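Local atomic coordinates of type III export protein PSCG (Pseudomonas aeruginosa, PDB entry 2UWJ), a protein that acts with PscE as a cytoplasmic chaperone that prevents premature polymerization of the type III secretion needle protein PscF and is required for needle assembly. Residues C[30-34]-C[35-39]. Residues are numbered along the deposited sequence; the frame is centred on the assembly and turned at random.
Sequences EWLER and LGQDE
Trp31 and Leu35, one helical turn apart, meet where helix 22-34 ends. With CG anti to the backbone N (chi1 171°), the Trp31 indole takes Leu35 CD1 over one face; this CH-pi contact lies toward the rim of the six-membered ring, with CD1 3.6 Å from Trp31 CZ2. Ile6 of helix 4-17 touches both side chains, and Ala56 of the neighbouring PscE chain packs on the indole. Trp31 O accepts Leu35 N at 3.1 Å. Leu32 O receives Gln37 N at 2.8 Å, while Leu32 CD2 lies across Gln37 CB at 3.9 Å. Gly36 N also donates to Glu33 O at 2.9 Å, from well above the carbonyl plane; these last two bonds define the Schellman motif, with Gly36 at positive phi (88°). One water donates to Glu33 O and Asp38 OD1, a second to Glu33 OE2 and Asp38 O, each tying one residue's carboxylate to the other's main-chain carbonyl. Arg34 NH1 is hydrogen-bonded to Gln52 OE1 of the PscE chain. The tight turn joins helix 22-34 to helix 38-51, whose Arg45 forms a salt bridge with Glu33 that probably offsets any repulsion between Glu33 OE2 and Asp38 OD1, 5.6 Å apart, in this TPR-clan chaperone.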
ATOM      1  N   GLU C  30     -15.024  12.453 -11.229  1.00 21.71           N
ATOM      2  CA  GLU C  30     -16.392  12.466 -11.820  1.00 26.74           C
ATOM      3  C   GLU C  30     -16.699  11.111 -12.456  1.00 25.94           C
ATOM      4  O   GLU C  30     -17.771  10.506 -12.236  1.00 28.59           O
ATOM      5  CB  GLU C  30     -16.510  13.573 -12.878  1.00 25.33           C
ATOM      6  CG  GLU C  30     -16.723  14.844 -12.204  1.00 38.69           C
ATOM      7  CD  GLU C  30     -16.789  16.031 -13.166  1.00 49.95           C
ATOM      8  OE1 GLU C  30     -17.075  15.790 -14.363  1.00 48.16           O
ATOM      9  OE2 GLU C  30     -16.572  17.178 -12.686  1.00 48.69           O
ATOM     10  N   TRP C  31     -15.735  10.608 -13.202  1.00 25.50           N
ATOM     11  CA  TRP C  31     -15.887   9.267 -13.812  1.00 25.68           C
ATOM     12  C   TRP C  31     -16.031   8.173 -12.729  1.00 27.16           C
ATOM     13  O   TRP C  31     -16.873   7.296 -12.862  1.00 24.46           O
ATOM     14  CB  TRP C  31     -14.684   9.033 -14.710  1.00 27.55           C
ATOM     15  CG  TRP C  31     -14.561   7.665 -15.246  1.00 33.34           C
ATOM     16  CD1 TRP C  31     -15.330   7.070 -16.225  1.00 37.51           C
ATOM     17  CD2 TRP C  31     -13.550   6.732 -14.908  1.00 35.39           C
ATOM     18  NE1 TRP C  31     -14.835   5.816 -16.509  1.00 36.75           N
ATOM     19  CE2 TRP C  31     -13.740   5.591 -15.713  1.00 33.92           C
ATOM     20  CE3 TRP C  31     -12.487   6.752 -13.991  1.00 43.56           C
ATOM     21  CZ2 TRP C  31     -12.918   4.483 -15.636  1.00 41.87           C
ATOM     22  CZ3 TRP C  31     -11.655   5.641 -13.905  1.00 44.08           C
ATOM     23  CH2 TRP C  31     -11.879   4.518 -14.730  1.00 50.01           C
ATOM     24  N   LEU C  32     -15.234   8.212 -11.643  1.00 23.80           N
ATOM     25  CA  LEU C  32     -15.360   7.229 -10.559  1.00 23.34           C
ATOM     26  C   LEU C  32     -16.773   7.291  -9.946  1.00 23.43           C
ATOM     27  O   LEU C  32     -17.330   6.271  -9.535  1.00 24.97           O
ATOM     28  CB  LEU C  32     -14.322   7.468  -9.444  1.00 21.79           C
ATOM     29  CG  LEU C  32     -12.897   7.074  -9.844  1.00 24.96           C
ATOM     30  CD1 LEU C  32     -11.943   7.681  -8.798  1.00 23.31           C
ATOM     31  CD2 LEU C  32     -12.767   5.507  -9.900  1.00 25.75           C
ATOM     32  N   GLU C  33     -17.335   8.487  -9.852  1.00 23.66           N
ATOM     33  CA  GLU C  33     -18.686   8.586  -9.318  1.00 27.41           C
ATOM     34  C   GLU C  33     -19.678   7.911 -10.297  1.00 30.27           C
ATOM     35  O   GLU C  33     -20.595   7.214  -9.874  1.00 31.12           O
ATOM     36  CB  GLU C  33     -19.041  10.048  -9.056  1.00 30.20           C
ATOM     37  CG  GLU C  33     -18.480  10.530  -7.722  1.00 28.58           C
ATOM     38  CD  GLU C  33     -18.630  12.023  -7.503  1.00 34.92           C
ATOM     39  OE1 GLU C  33     -19.191  12.708  -8.384  1.00 32.92           O
ATOM     40  OE2 GLU C  33     -18.184  12.523  -6.441  1.00 33.64           O
ATOM     41  N   ARG C  34     -19.483   8.086 -11.597  1.00 33.06           N
ATOM     42  CA  ARG C  34     -20.370   7.382 -12.538  1.00 35.33           C
ATOM     43  C   ARG C  34     -20.273   5.874 -12.332  1.00 38.70           C
ATOM     44  O   ARG C  34     -21.254   5.148 -12.534  1.00 41.38           O
ATOM     45  CB  ARG C  34     -19.976   7.690 -13.960  1.00 36.33           C
ATOM     46  CG  ARG C  34     -20.250   9.091 -14.265  1.00 42.49           C
ATOM     47  CD  ARG C  34     -20.824   9.205 -15.643  1.00 51.80           C
ATOM     48  NE  ARG C  34     -22.023   8.390 -15.844  1.00 43.01           N
ATOM     49  CZ  ARG C  34     -22.985   8.744 -16.683  1.00 39.42           C
ATOM     50  NH1 ARG C  34     -22.876   9.882 -17.356  1.00 34.48           N
ATOM     51  NH2 ARG C  34     -24.044   7.969 -16.844  1.00 44.16           N
ATOM     52  N   LEU C  35     -19.103   5.402 -11.908  1.00 28.32           N
ATOM     53  CA  LEU C  35     -18.892   3.981 -11.694  1.00 29.38           C
ATOM     54  C   LEU C  35     -19.280   3.513 -10.295  1.00 32.77           C
ATOM     55  O   LEU C  35     -19.122   2.340  -9.968  1.00 35.84           O
ATOM     56  CB  LEU C  35     -17.420   3.616 -11.952  1.00 29.92           C
ATOM     57  CG  LEU C  35     -16.774   3.960 -13.295  1.00 42.24           C
ATOM     58  CD1 LEU C  35     -15.399   3.344 -13.337  1.00 43.10           C
ATOM     59  CD2 LEU C  35     -17.588   3.427 -14.427  1.00 43.65           C
ATOM     60  N   GLY C  36     -19.724   4.437  -9.449  1.00 30.36           N
ATOM     61  CA  GLY C  36     -20.133   4.043  -8.113  1.00 28.57           C
ATOM     62  C   GLY C  36     -19.027   4.021  -7.071  1.00 29.54           C
ATOM     63  O   GLY C  36     -19.256   3.597  -5.933  1.00 32.51           O
ATOM     64  N   GLN C  37     -17.850   4.511  -7.422  1.00 24.67           N
ATOM     65  CA  GLN C  37     -16.715   4.493  -6.462  1.00 26.02           C
ATOM     66  C   GLN C  37     -16.729   5.849  -5.744  1.00 22.87           C
ATOM     67  O   GLN C  37     -15.806   6.675  -5.879  1.00 24.04           O
ATOM     68  CB  GLN C  37     -15.422   4.287  -7.249  1.00 24.06           C
ATOM     69  CG  GLN C  37     -15.307   2.850  -7.839  1.00 27.41           C
ATOM     70  CD  GLN C  37     -15.277   1.762  -6.763  1.00 35.35           C
ATOM     71  OE1 GLN C  37     -14.906   2.008  -5.614  1.00 32.82           O
ATOM     72  NE2 GLN C  37     -15.634   0.546  -7.143  1.00 36.79           N
ATOM     73  N   ASP C  38     -17.791   6.057  -4.993  1.00 22.76           N
ATOM     74  CA  ASP C  38     -17.997   7.361  -4.337  1.00 27.82           C
ATOM     75  C   ASP C  38     -16.972   7.767  -3.284  1.00 25.39           C
ATOM     76  O   ASP C  38     -16.562   8.937  -3.237  1.00 26.05           O
ATOM     77  CB  ASP C  38     -19.379   7.401  -3.700  1.00 30.23           C
ATOM     78  CG  ASP C  38     -20.502   7.180  -4.707  1.00 41.22           C
ATOM     79  OD1 ASP C  38     -20.271   7.311  -5.938  1.00 42.03           O
ATOM     80  OD2 ASP C  38     -21.627   6.912  -4.260  1.00 34.22           O
ATOM     81  N   GLU C  39     -16.607   6.833  -2.412  1.00 23.77           N
ATOM     82  CA  GLU C  39     -15.655   7.135  -1.361  1.00 25.15           C
ATOM     83  C   GLU C  39     -14.319   7.532  -1.972  1.00 24.97           C
ATOM     84  O   GLU C  39     -13.729   8.550  -1.572  1.00 24.81           O
ATOM     85  CB  GLU C  39     -15.475   5.953  -0.376  1.00 26.07           C
ATOM     86  CG  GLU C  39     -14.550   6.409   0.819  1.00 24.94           C
ATOM     87  CD  GLU C  39     -14.414   5.341   1.906  1.00 32.47           C
ATOM     88  OE1 GLU C  39     -14.902   4.215   1.706  1.00 37.13           O
ATOM     89  OE2 GLU C  39     -13.839   5.619   2.957  1.00 28.67           O
TER
HETATM   90  O   HOH W   1     -18.224  11.077  -4.266  1.00 32.73           O
HETATM   91  O   HOH W   2     -22.479   6.890  -7.499  1.00 54.09           O